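Local structure of protein NOV homolog (Rattus norvegicus, 5NB8) at residues N22-C27 with G61-K66. The protein regulates cell proliferation, adhesion, migration and differentiation by binding integrins and NOTCH1, here represented by its von Willebrand factor type C domain. Residues are numbered along the deposited sequence; the frame is centred on the assembly and turned at random.
Sequences NCQYHC and GECCEK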
loop_
_atom_site.group_PDB
_atom_site.type_symbol
_atom_site.label_atom_id
_atom_site.label_comp_id
_atom_site.label_asym_id
_atom_site.label_seq_id
_atom_site.Cartn_x
_atom_site.Cartn_y
_atom_site.Cartn_z
ATOM N N ASN A 22 -2.899 1.456 -6.548
ATOM C CA ASN A 22 -3.835 0.364 -6.288
ATOM C C ASN A 22 -4.579 0.717 -5.003
ATOM O O ASN A 22 -4.294 1.737 -4.368
ATOM C CB ASN A 22 -3.106 -0.988 -6.196
ATOM C CG ASN A 22 -1.951 -0.962 -5.200
ATOM O OD1 ASN A 22 -2.126 -0.594 -4.034
ATOM N ND2 ASN A 22 -0.759 -1.303 -5.665
ATOM N N CYS A 23 -5.535 -0.136 -4.610
ATOM C CA CYS A 23 -6.345 0.125 -3.419
ATOM C C CYS A 23 -5.541 0.075 -2.126
ATOM O O CYS A 23 -6.016 0.564 -1.093
ATOM C CB CYS A 23 -7.508 -0.878 -3.344
ATOM S SG CYS A 23 -6.984 -2.575 -2.964
ATOM N N GLN A 24 -4.335 -0.481 -2.154
ATOM C CA GLN A 24 -3.549 -0.666 -0.945
ATOM C C GLN A 24 -2.658 0.524 -0.596
ATOM O O GLN A 24 -2.113 0.556 0.514
ATOM C CB GLN A 24 -2.694 -1.928 -1.081
ATOM C CG GLN A 24 -3.551 -3.196 -1.272
ATOM C CD GLN A 24 -2.775 -4.460 -1.011
ATOM O OE1 GLN A 24 -1.558 -4.418 -0.844
ATOM N NE2 GLN A 24 -3.470 -5.595 -0.955
ATOM N N TYR A 25 -2.489 1.501 -1.487
ATOM C CA TYR A 25 -1.540 2.583 -1.220
ATOM C C TYR A 25 -2.095 3.943 -1.625
ATOM O O TYR A 25 -2.882 4.060 -2.566
ATOM C CB TYR A 25 -0.207 2.328 -1.930
ATOM C CG TYR A 25 0.663 1.400 -1.127
ATOM C CD1 TYR A 25 0.581 0.026 -1.288
ATOM C CD2 TYR A 25 1.540 1.898 -0.176
ATOM C CE1 TYR A 25 1.370 -0.833 -0.537
ATOM C CE2 TYR A 25 2.323 1.048 0.586
ATOM C CZ TYR A 25 2.227 -0.321 0.399
ATOM O OH TYR A 25 3.006 -1.169 1.146
ATOM N N HIS A 26 -1.673 4.971 -0.889
ATOM C CA HIS A 26 -2.004 6.362 -1.171
ATOM C C HIS A 26 -0.694 7.117 -1.345
ATOM O O HIS A 26 0.146 7.105 -0.440
ATOM C CB HIS A 26 -2.833 6.961 -0.033
ATOM C CG HIS A 26 -3.207 8.396 -0.229
ATOM N ND1 HIS A 26 -4.214 8.792 -1.083
ATOM C CD2 HIS A 26 -2.726 9.530 0.335
ATOM C CE1 HIS A 26 -4.327 10.108 -1.048
ATOM N NE2 HIS A 26 -3.437 10.580 -0.193
ATOM N N CYS A 27 -0.521 7.772 -2.496
ATOM C CA CYS A 27 0.748 8.379 -2.874
ATOM C C CYS A 27 0.589 9.875 -3.094
ATOM O O CYS A 27 -0.457 10.347 -3.542
ATOM C CB CYS A 27 1.325 7.743 -4.151
ATOM S SG CYS A 27 1.625 5.942 -4.012
ATOM N N GLY A 61 -13.497 -9.948 -2.685
ATOM C CA GLY A 61 -14.159 -8.667 -2.501
ATOM C C GLY A 61 -13.554 -7.762 -1.446
ATOM O O GLY A 61 -14.237 -6.862 -0.951
ATOM N N GLU A 62 -12.292 -7.974 -1.084
ATOM C CA GLU A 62 -11.620 -7.162 -0.079
ATOM C C GLU A 62 -10.316 -6.650 -0.647
ATOM O O GLU A 62 -9.577 -7.396 -1.299
ATOM C CB GLU A 62 -11.329 -7.959 1.192
ATOM C CG GLU A 62 -12.551 -8.342 1.997
ATOM C CD GLU A 62 -12.798 -7.372 3.125
ATOM O OE1 GLU A 62 -12.089 -6.342 3.190
ATOM O OE2 GLU A 62 -13.694 -7.637 3.949
ATOM N N CYS A 63 -10.017 -5.378 -0.371
ATOM C CA CYS A 63 -8.738 -4.837 -0.804
ATOM C C CYS A 63 -7.584 -5.518 -0.078
ATOM O O CYS A 63 -6.626 -5.971 -0.708
ATOM C CB CYS A 63 -8.692 -3.324 -0.578
ATOM S SG CYS A 63 -7.052 -2.653 -0.903
ATOM N N CYS A 64 -7.656 -5.600 1.244
ATOM C CA CYS A 64 -6.513 -6.001 2.051
ATOM C C CYS A 64 -6.532 -7.493 2.345
ATOM O O CYS A 64 -7.594 -8.103 2.473
ATOM C CB CYS A 64 -6.504 -5.226 3.366
ATOM S SG CYS A 64 -6.453 -3.444 3.116
ATOM N N GLU A 65 -5.339 -8.066 2.464
ATOM C CA GLU A 65 -5.195 -9.463 2.834
ATOM C C GLU A 65 -5.560 -9.661 4.296
ATOM O O GLU A 65 -5.393 -8.764 5.128
ATOM C CB GLU A 65 -3.771 -9.946 2.582
ATOM C CG GLU A 65 -3.445 -10.112 1.110
ATOM C CD GLU A 65 -2.636 -8.963 0.560
ATOM O OE1 GLU A 65 -1.749 -9.220 -0.278
ATOM O OE2 GLU A 65 -2.877 -7.808 0.973
ATOM N N LYS A 66 -6.057 -10.859 4.602
ATOM C CA LYS A 66 -6.552 -11.213 5.924
ATOM C C LYS A 66 -5.830 -12.445 6.441
ATOM O O LYS A 66 -5.340 -13.272 5.670
ATOM C CB LYS A 66 -8.062 -11.483 5.914
ATOM C CG LYS A 66 -8.913 -10.360 5.326
ATOM C CD LYS A 66 -8.737 -9.067 6.095
ATOM C CE LYS A 66 -9.456 -7.914 5.410
ATOM N NZ LYS A 66 -9.381 -6.679 6.232
#
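The amide of Gln24 and the carboxylate of Glu65 meet through one atom each, their side chains crossing at about a right angle and their planes 52° apart. Gln24 NE2 approaches Glu65 OE2 from above the carboxylate plane at 3.0 Å, a bent hydrogen bond. The same nitrogen gives a straighter bond (159°) to the carbonyl oxygen of Cys63, with Gln24 NE2 and Cys63 O 3.2 Å apart; here the acceptor lies close to the amide plane. At the edge of the Tyr25 ring, in its plane, sits Asn22 OD1, which also accepts from Gln24 N at 2.9 Å. That Asx turn, together with the type I turn from Asn22 to Tyr25, shapes the backbone from which Gln24 extends.

Nearer the backbone, alongside Gln24 CG, a disulfide joins Cys23 SG to Cys63 SG at 2.1 Å, with chi3 at 94°. Cys63 SG stands anti to its backbone N, and Gln24 CG packs against Cys63 SG at 3.6 Å. An alanine in place of Gln24 would probably leave Cys63 O and Glu65 OE2 without this shared donor and would remove the CG contact with Cys63 SG.

The neighbouring Cys64 is bonded to Cys40, so disulfides at two adjacent residues pin the loop before strand 66-69 to the rest of the domain. The contact thus joins the three-stranded sheet of this von Willebrand factor type C domain, through the turn leading into strand 25-30, to that irregular loop: the Cys23-Cys63 bond holds the two segments together covalently, alongside the Cys40-Cys64 link, and two hydrogen bonds from a single nitrogen probably limit rotation about it.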